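Local coordinates for uncharacterized protein (Legionella pneumophila subsp. pneumophila, PDB 5DGG) that probably acts as a cysteine-type deubiquitinating protease and may regulate other effectors inside the host cell as a metaeffector, at residues A[84-89]-A[120-125]; A[133-138]-A[170-175]. All coordinates share one frame; numbering follows the deposited sequence. Where two conformers were deposited one is given.

Contact 1. Residues A[84-89]-A[120-125]; sequences ELFDPY and TGPKHP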
ATOM      1  N   GLU A  84      -2.781  -8.207   4.194  1.00 18.82           N
ATOM      2  CA  GLU A  84      -1.386  -8.360   3.762  1.00 21.05           C
ATOM      3  C   GLU A  84      -0.601  -7.117   4.142  1.00 20.77           C
ATOM      4  O   GLU A  84      -1.012  -5.992   3.815  1.00 21.20           O
ATOM      5  CB  GLU A  84      -1.302  -8.562   2.253  1.00 20.51           C
ATOM      6  CG  GLU A  84       0.118  -8.536   1.735  1.00 23.37           C
ATOM      7  CD  GLU A  84       0.276  -8.741   0.226  1.00 26.41           C
ATOM      8  OE1 GLU A  84      -0.744  -8.984  -0.470  1.00 26.03           O
ATOM      9  OE2 GLU A  84       1.431  -8.590  -0.271  1.00 25.28           O
ATOM     10  N   LEU A  85       0.499  -7.315   4.839  1.00 20.09           N
ATOM     11  CA  LEU A  85       1.390  -6.255   5.255  1.00 20.52           C
ATOM     12  C   LEU A  85       2.708  -6.357   4.541  1.00 20.44           C
ATOM     13  O   LEU A  85       3.448  -7.309   4.751  1.00 21.21           O
ATOM     14  CB  LEU A  85       1.591  -6.333   6.775  1.00 23.36           C
ATOM     15  CG  LEU A  85       0.322  -6.314   7.639  1.00 25.49           C
ATOM     16  CD1 LEU A  85       0.611  -6.417   9.158  1.00 25.89           C
ATOM     17  CD2 LEU A  85      -0.518  -5.103   7.355  1.00 27.27           C
ATOM     18  N   PHE A  86       2.969  -5.420   3.617  1.00 20.58           N
ATOM     19  CA  PHE A  86       4.108  -5.457   2.676  1.00 20.98           C
ATOM     20  C   PHE A  86       5.205  -4.498   3.136  1.00 20.60           C
ATOM     21  O   PHE A  86       4.958  -3.328   3.363  1.00 19.24           O
ATOM     22  CB  PHE A  86       3.642  -5.068   1.266  1.00 21.18           C
ATOM     23  CG  PHE A  86       4.743  -4.821   0.286  1.00 21.56           C
ATOM     24  CD1 PHE A  86       5.376  -5.872  -0.340  1.00 21.86           C
ATOM     25  CD2 PHE A  86       5.149  -3.519   0.002  1.00 22.29           C
ATOM     26  CE1 PHE A  86       6.381  -5.636  -1.264  1.00 23.05           C
ATOM     27  CE2 PHE A  86       6.129  -3.282  -0.922  1.00 23.29           C
ATOM     28  CZ  PHE A  86       6.744  -4.350  -1.571  1.00 23.06           C
ATOM     29  N   ASP A  87       6.408  -5.020   3.281  1.00 21.19           N
ATOM     30  CA  ASP A  87       7.552  -4.187   3.574  1.00 23.09           C
ATOM     31  C   ASP A  87       8.583  -4.340   2.433  1.00 22.66           C
ATOM     32  O   ASP A  87       9.022  -5.460   2.122  1.00 22.59           O
ATOM     33  CB  ASP A  87       8.121  -4.653   4.901  1.00 23.77           C
ATOM     34  CG  ASP A  87       9.249  -3.787   5.399  1.00 25.26           C
ATOM     35  OD1 ASP A  87      10.058  -3.303   4.588  1.00 26.03           O
ATOM     36  OD2 ASP A  87       9.354  -3.618   6.633  1.00 28.64           O
ATOM     37  N   PRO A  88       8.963  -3.220   1.776  1.00 23.19           N
ATOM     38  CA  PRO A  88       9.954  -3.257   0.704  1.00 25.11           C
ATOM     39  C   PRO A  88      11.243  -4.024   1.058  1.00 26.45           C
ATOM     40  O   PRO A  88      11.904  -4.561   0.152  1.00 29.15           O
ATOM     41  CB  PRO A  88      10.256  -1.780   0.482  1.00 24.57           C
ATOM     42  CG  PRO A  88       8.972  -1.112   0.815  1.00 23.87           C
ATOM     43  CD  PRO A  88       8.431  -1.875   1.965  1.00 23.30           C
ATOM     44  N   TYR A  89      11.599  -4.106   2.328  1.00 27.46           N
ATOM     45  CA  TYR A  89      12.891  -4.764   2.711  1.00 30.63           C
ATOM     46  C   TYR A  89      12.739  -6.264   2.764  1.00 33.49           C
ATOM     47  O   TYR A  89      13.717  -6.992   2.654  1.00 30.21           O
ATOM     48  CB  TYR A  89      13.426  -4.313   4.071  1.00 32.26           C
ATOM     49  CG  TYR A  89      14.193  -3.010   4.099  1.00 32.37           C
ATOM     50  CD1 TYR A  89      14.042  -2.051   3.116  1.00 30.32           C
ATOM     51  CD2 TYR A  89      15.040  -2.724   5.161  1.00 35.89           C
ATOM     52  CE1 TYR A  89      14.680  -0.814   3.212  1.00 32.45           C
ATOM     53  CE2 TYR A  89      15.726  -1.516   5.240  1.00 36.45           C
ATOM     54  CZ  TYR A  89      15.553  -0.569   4.256  1.00 34.62           C
ATOM     55  OH  TYR A  89      16.219   0.640   4.343  1.00 35.43           O
ATOM     56  N   THR A 120       4.546  -9.738   3.816  1.00 23.62           N
ATOM     57  CA  THR A 120       5.149  -9.966   2.500  1.00 25.01           C
ATOM     58  C   THR A 120       6.266  -8.973   2.227  1.00 23.84           C
ATOM     59  O   THR A 120       6.387  -7.939   2.871  1.00 22.61           O
ATOM     60  CB  THR A 120       4.124  -9.838   1.350  1.00 25.48           C
ATOM     61  OG1 THR A 120       3.564  -8.544   1.422  1.00 23.35           O
ATOM     62  CG2 THR A 120       3.015 -10.883   1.456  1.00 27.09           C
ATOM     63  N   GLY A 121       7.090  -9.316   1.257  1.00 24.08           N
ATOM     64  CA  GLY A 121       8.082  -8.386   0.683  1.00 24.58           C
ATOM     65  C   GLY A 121       8.192  -8.642  -0.833  1.00 25.50           C
ATOM     66  O   GLY A 121       7.539  -9.504  -1.358  1.00 26.90           O
ATOM     67  N   PRO A 122       9.017  -7.879  -1.537  1.00 26.56           N
ATOM     68  CA  PRO A 122       9.129  -8.035  -2.962  1.00 28.75           C
ATOM     69  C   PRO A 122      10.068  -9.149  -3.404  1.00 29.45           C
ATOM     70  O   PRO A 122      10.881  -9.621  -2.635  1.00 29.86           O
ATOM     71  CB  PRO A 122       9.702  -6.671  -3.425  1.00 29.41           C
ATOM     72  CG  PRO A 122      10.511  -6.230  -2.261  1.00 29.23           C
ATOM     73  CD  PRO A 122       9.847  -6.776  -1.025  1.00 27.46           C
ATOM     74  N   LYS A 123       9.952  -9.517  -4.664  1.00 31.35           N
ATOM     75  CA  LYS A 123      10.879 -10.493  -5.286  1.00 32.79           C
ATOM     76  C   LYS A 123      12.306  -9.985  -5.263  1.00 33.03           C
ATOM     77  O   LYS A 123      13.230 -10.751  -4.976  1.00 33.00           O
ATOM     78  CB  LYS A 123      10.494 -10.753  -6.725  1.00 34.76           C
ATOM     79  CG  LYS A 123       9.145 -11.417  -6.879  1.00 38.13           C
ATOM     80  CD  LYS A 123       8.886 -11.851  -8.321  1.00 43.49           C
ATOM     81  CE  LYS A 123       7.701 -12.808  -8.351  1.00 45.65           C
ATOM     82  NZ  LYS A 123       6.997 -12.764  -9.656  1.00 48.57           N
ATOM     83  N   HIS A 124      12.491  -8.694  -5.539  1.00 31.51           N
ATOM     84  CA  HIS A 124      13.847  -8.122  -5.670  1.00 32.75           C
ATOM     85  C   HIS A 124      14.057  -6.891  -4.762  1.00 31.81           C
ATOM     86  O   HIS A 124      14.181  -5.745  -5.230  1.00 32.74           O
ATOM     87  CB  HIS A 124      14.145  -7.774  -7.147  1.00 32.95           C
ATOM     88  CG  HIS A 124      13.703  -8.817  -8.126  1.00 32.79           C
ATOM     89  ND1 HIS A 124      14.382  -9.993  -8.335  1.00 36.01           N
ATOM     90  CD2 HIS A 124      12.638  -8.851  -8.959  1.00 34.76           C
ATOM     91  CE1 HIS A 124      13.755 -10.713  -9.249  1.00 34.64           C
ATOM     92  NE2 HIS A 124      12.708 -10.029  -9.662  1.00 35.28           N
ATOM     93  N   PRO A 125      14.122  -7.114  -3.448  1.00 32.24           N
ATOM     94  CA  PRO A 125      14.268  -5.995  -2.532  1.00 33.98           C
ATOM     95  C   PRO A 125      15.627  -5.343  -2.694  1.00 35.77           C
ATOM     96  O   PRO A 125      16.593  -6.026  -3.058  1.00 35.48           O
ATOM     97  CB  PRO A 125      14.182  -6.648  -1.162  1.00 34.17           C
ATOM     98  CG  PRO A 125      14.613  -8.046  -1.384  1.00 34.20           C
ATOM     99  CD  PRO A 125      14.107  -8.398  -2.744  1.00 33.70           C
TER
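The edge of the mixed sheet, where F86 on strand 81-86 pairs with T120 at the end of strand 115-120, is the fold element here. The pairing is parallel: T120 N donates to L85 O at 2.8 Å, and D87 N donates to T120 O at 2.9 Å with a nearly straight N-H...O angle of 168°. T120 OG1 lies between its own backbone N and carbonyl carbon (chi1 58°), from where it donates to the anti lone pair of E84 OE2 at 2.7 Å. Y139 also bonds OE2, and K143 pairs with OE1, so the buried carboxylate is gripped at both oxygens. F86 meets OG1 at its ring edge, while F86 CE1 reaches P122 CD at 3.7 Å. Beyond the bridge the strands give way to loops, and D87 forms an Asx turn, D87 OD1 accepting from Y89 N at 2.9 Å. H63 also bonds this OD1, and R65 pairs with OD2; the H63-D87 pair is consistent with the histidine and acid of a CA-clan active site, with C132, which Y89 touches, the probable cysteine. Within the turn, P88 O lies 3.2 Å from P122 CD, and P125 CB approaches P88 O at 3.4 Å.

Contact 2. Residues A[133-138]-A[170-175]; sequences GDFTCA and NVLRMT
R173 grips D134 side-on, through NE and NH2, between the two helices, with the carboxylate and guanidinium planes nearly coplanar, 21° apart, although the two side chains cross at about a right angle. R173 NH2 donates to the syn lone pair of D134 OD1 at 2.7 Å, and R173 NE donates to D134 OD2 at 2.8 Å, also on the syn side. Both oxygens lie close to the guanidinium plane, so the paired bonds fix the rotation of each group against the other. In R173, bends at chi2 and chi3 turn NE toward OD2 of D134. Both charges are buried and have further partners: OD2 also bonds T176 OG1, and NH1 bonds the backbone oxygen of D4.

Beside the bridge, L172 points at helix 132-146 with CG anti to its backbone N (chi1 -168°), and its two methyls divide the work. L172 CD2 sits over the centre of the F135 ring, 4.2 Å from the centroid and nearly along the ring normal, a CH-pi contact. The same methyl, L172 CD2, lies 3.9 Å from D134 CB. L172 CD1 turns to A138, meeting A138 CB at 4.0 Å.

The axes of segments 133-138 and 171-175 approach to 9.8 Å and cross at 67°, a steeply crossed helix-helix packing in which an apolar leucine contact is flanked by a buried bidentate arginine-aspartate salt bridge.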
ATOM      1  N   GLY A 133       9.232   4.001  -0.811  1.00 24.99           N
ATOM      2  CA  GLY A 133       8.083   4.604  -1.485  1.00 25.04           C
ATOM      3  C   GLY A 133       7.843   4.027  -2.856  1.00 25.85           C
ATOM      4  O   GLY A 133       6.702   3.722  -3.236  1.00 25.01           O
ATOM      5  N   ASP A 134       8.940   3.921  -3.614  1.00 26.80           N
ATOM      6  CA  ASP A 134       8.902   3.401  -4.957  1.00 27.93           C
ATOM      7  C   ASP A 134       8.395   1.968  -4.983  1.00 25.63           C
ATOM      8  O   ASP A 134       7.516   1.604  -5.787  1.00 25.19           O
ATOM      9  CB  ASP A 134      10.322   3.455  -5.581  1.00 28.45           C
ATOM     10  CG  ASP A 134      10.958   4.854  -5.479  1.00 30.85           C
ATOM     11  OD1 ASP A 134      11.337   5.315  -4.356  1.00 30.51           O
ATOM     12  OD2 ASP A 134      11.090   5.486  -6.553  1.00 34.25           O
ATOM     13  N   PHE A 135       8.997   1.140  -4.156  1.00 24.64           N
ATOM     14  CA  PHE A 135       8.526  -0.236  -3.998  1.00 24.96           C
ATOM     15  C   PHE A 135       7.061  -0.296  -3.596  1.00 23.83           C
ATOM     16  O   PHE A 135       6.307  -1.090  -4.158  1.00 24.38           O
ATOM     17  CB  PHE A 135       9.372  -1.017  -2.966  1.00 25.62           C
ATOM     18  CG  PHE A 135      10.679  -1.579  -3.519  1.00 25.38           C
ATOM     19  CD1 PHE A 135      10.724  -2.844  -4.040  1.00 25.77           C
ATOM     20  CD2 PHE A 135      11.863  -0.845  -3.475  1.00 26.25           C
ATOM     21  CE1 PHE A 135      11.900  -3.363  -4.558  1.00 25.98           C
ATOM     22  CE2 PHE A 135      13.048  -1.346  -3.980  1.00 25.71           C
ATOM     23  CZ  PHE A 135      13.066  -2.610  -4.523  1.00 27.09           C
ATOM     24  N   THR A 136       6.650   0.509  -2.616  1.00 22.20           N
ATOM     25  CA  THR A 136       5.294   0.430  -2.124  1.00 21.78           C
ATOM     26  C   THR A 136       4.286   0.897  -3.205  1.00 23.59           C
ATOM     27  O   THR A 136       3.217   0.281  -3.382  1.00 22.77           O
ATOM     28  CB  THR A 136       5.177   1.216  -0.772  1.00 22.33           C
ATOM     29  OG1 THR A 136       5.932   0.514   0.228  1.00 22.01           O
ATOM     30  CG2 THR A 136       3.752   1.309  -0.363  1.00 21.58           C
ATOM     31  N   CYS A 137       4.635   1.937  -3.963  1.00 24.76           N
ATOM     32  CA  CYS A 137       3.784   2.435  -5.033  1.00 25.53           C
ATOM     33  C   CYS A 137       3.635   1.416  -6.127  1.00 25.79           C
ATOM     34  O   CYS A 137       2.501   1.081  -6.582  1.00 25.29           O
ATOM     35  CB  CYS A 137       4.327   3.732  -5.626  1.00 29.96           C
ATOM     36  SG  CYS A 137       3.943   5.181  -4.649  1.00 35.61           S
ATOM     37  N   ALA A 138       4.767   0.830  -6.520  1.00 25.86           N
ATOM     38  CA  ALA A 138       4.746  -0.145  -7.592  1.00 25.00           C
ATOM     39  C   ALA A 138       4.040  -1.423  -7.156  1.00 25.04           C
ATOM     40  O   ALA A 138       3.277  -2.028  -7.918  1.00 24.02           O
ATOM     41  CB  ALA A 138       6.145  -0.458  -8.068  1.00 27.46           C
ATOM     42  N   ASN A 170      18.819   1.550 -10.023  1.00 40.74           N
ATOM     43  CA  ASN A 170      17.872   2.616  -9.727  1.00 39.80           C
ATOM     44  C   ASN A 170      16.785   2.726 -10.805  1.00 39.10           C
ATOM     45  O   ASN A 170      16.221   3.788 -10.986  1.00 41.29           O
ATOM     46  CB  ASN A 170      18.639   3.939  -9.575  1.00 42.91           C
ATOM     47  CG  ASN A 170      18.100   4.814  -8.465  1.00 45.68           C
ATOM     48  OD1 ASN A 170      17.620   4.329  -7.425  1.00 46.70           O
ATOM     49  ND2 ASN A 170      18.156   6.114  -8.677  1.00 46.58           N
ATOM     50  N   VAL A 171      16.477   1.630 -11.501  1.00 38.64           N
ATOM     51  CA  VAL A 171      15.516   1.704 -12.616  0.70 38.83           C
ATOM     52  C   VAL A 171      14.080   1.930 -12.153  1.00 37.84           C
ATOM     53  O   VAL A 171      13.277   2.554 -12.880  1.00 37.10           O
ATOM     54  CB  VAL A 171      15.533   0.474 -13.546  0.70 39.56           C
ATOM     55  CG1 VAL A 171      16.874   0.343 -14.244  0.70 39.69           C
ATOM     56  CG2 VAL A 171      15.132  -0.797 -12.802  0.70 39.19           C
ATOM     57  N   LEU A 172      13.738   1.447 -10.952  1.00 36.13           N
ATOM     58  CA  LEU A 172      12.400   1.708 -10.410  1.00 31.72           C
ATOM     59  C   LEU A 172      12.237   3.204 -10.095  1.00 31.83           C
ATOM     60  O   LEU A 172      11.233   3.838 -10.464  1.00 32.40           O
ATOM     61  CB  LEU A 172      12.114   0.814  -9.212  1.00 30.38           C
ATOM     62  CG  LEU A 172      10.651   0.794  -8.756  1.00 29.31           C
ATOM     63  CD1 LEU A 172       9.663   0.163  -9.776  1.00 29.87           C
ATOM     64  CD2 LEU A 172      10.569   0.075  -7.410  1.00 29.77           C
ATOM     65  N   ARG A 173      13.222   3.796  -9.460  1.00 33.20           N
ATOM     66  CA  ARG A 173      13.234   5.253  -9.265  1.00 36.38           C
ATOM     67  C   ARG A 173      13.170   6.038 -10.585  1.00 39.75           C
ATOM     68  O   ARG A 173      12.450   7.047 -10.690  1.00 37.56           O
ATOM     69  CB  ARG A 173      14.438   5.666  -8.431  1.00 38.82           C
ATOM     70  CG  ARG A 173      14.650   7.170  -8.249  1.00 39.95           C
ATOM     71  CD  ARG A 173      13.434   7.926  -7.693  1.00 41.06           C
ATOM     72  NE  ARG A 173      12.962   7.495  -6.365  1.00 38.69           N
ATOM     73  CZ  ARG A 173      13.338   8.020  -5.211  1.00 40.52           C
ATOM     74  NH1 ARG A 173      14.240   9.004  -5.186  1.00 42.71           N
ATOM     75  NH2 ARG A 173      12.839   7.557  -4.053  1.00 38.57           N
ATOM     76  N   MET A 174      13.838   5.542 -11.625  1.00 41.50           N
ATOM     77  CA  MET A 174      13.691   6.189 -12.916  1.00 46.17           C
ATOM     78  C   MET A 174      12.273   6.076 -13.466  1.00 44.72           C
ATOM     79  O   MET A 174      11.757   7.055 -13.996  1.00 45.41           O
ATOM     80  CB  MET A 174      14.676   5.651 -13.942  1.00 54.20           C
ATOM     81  CG  MET A 174      15.105   6.753 -14.898  1.00 63.25           C
ATOM     82  SD  MET A 174      15.178   6.230 -16.606  1.00 77.20           S
ATOM     83  CE  MET A 174      16.453   7.362 -17.196  1.00 76.22           C
ATOM     84  N   THR A 175      11.618   4.921 -13.338  1.00 40.77           N
ATOM     85  CA  THR A 175      10.245   4.838 -13.825  1.00 40.50           C
ATOM     86  C   THR A 175       9.297   5.677 -12.955  1.00 39.94           C
ATOM     87  O   THR A 175       8.345   6.245 -13.469  1.00 42.21           O
ATOM     88  CB  THR A 175       9.730   3.393 -13.997  1.00 41.89           C
ATOM     89  OG1 THR A 175       9.828   2.675 -12.768  1.00 41.55           O
ATOM     90  CG2 THR A 175      10.544   2.644 -15.041  1.00 42.85           C
TER

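In the fold
Contact 1 closes before contact 2 opens along the chain, and their centres are about 13 Å apart. The loop that leaves strand 115-120 through 120-125 runs into helix 132-146, so the second segment of contact 1 and the first of contact 2 are neighbours in sequence. They also touch in space: P88 and P122 pack on F135, and P88 on T136. Contact 1 sits at an edge of the five-stranded sheet, since strand 115-120 is an outermost strand, and contact 2 ties the helix beside it to helix 171-183. F135 serves both, with the prolines of contact 1 and L172 of contact 2 packed around it. Sheet edge and helical part are thus joined within the same protease-family domain.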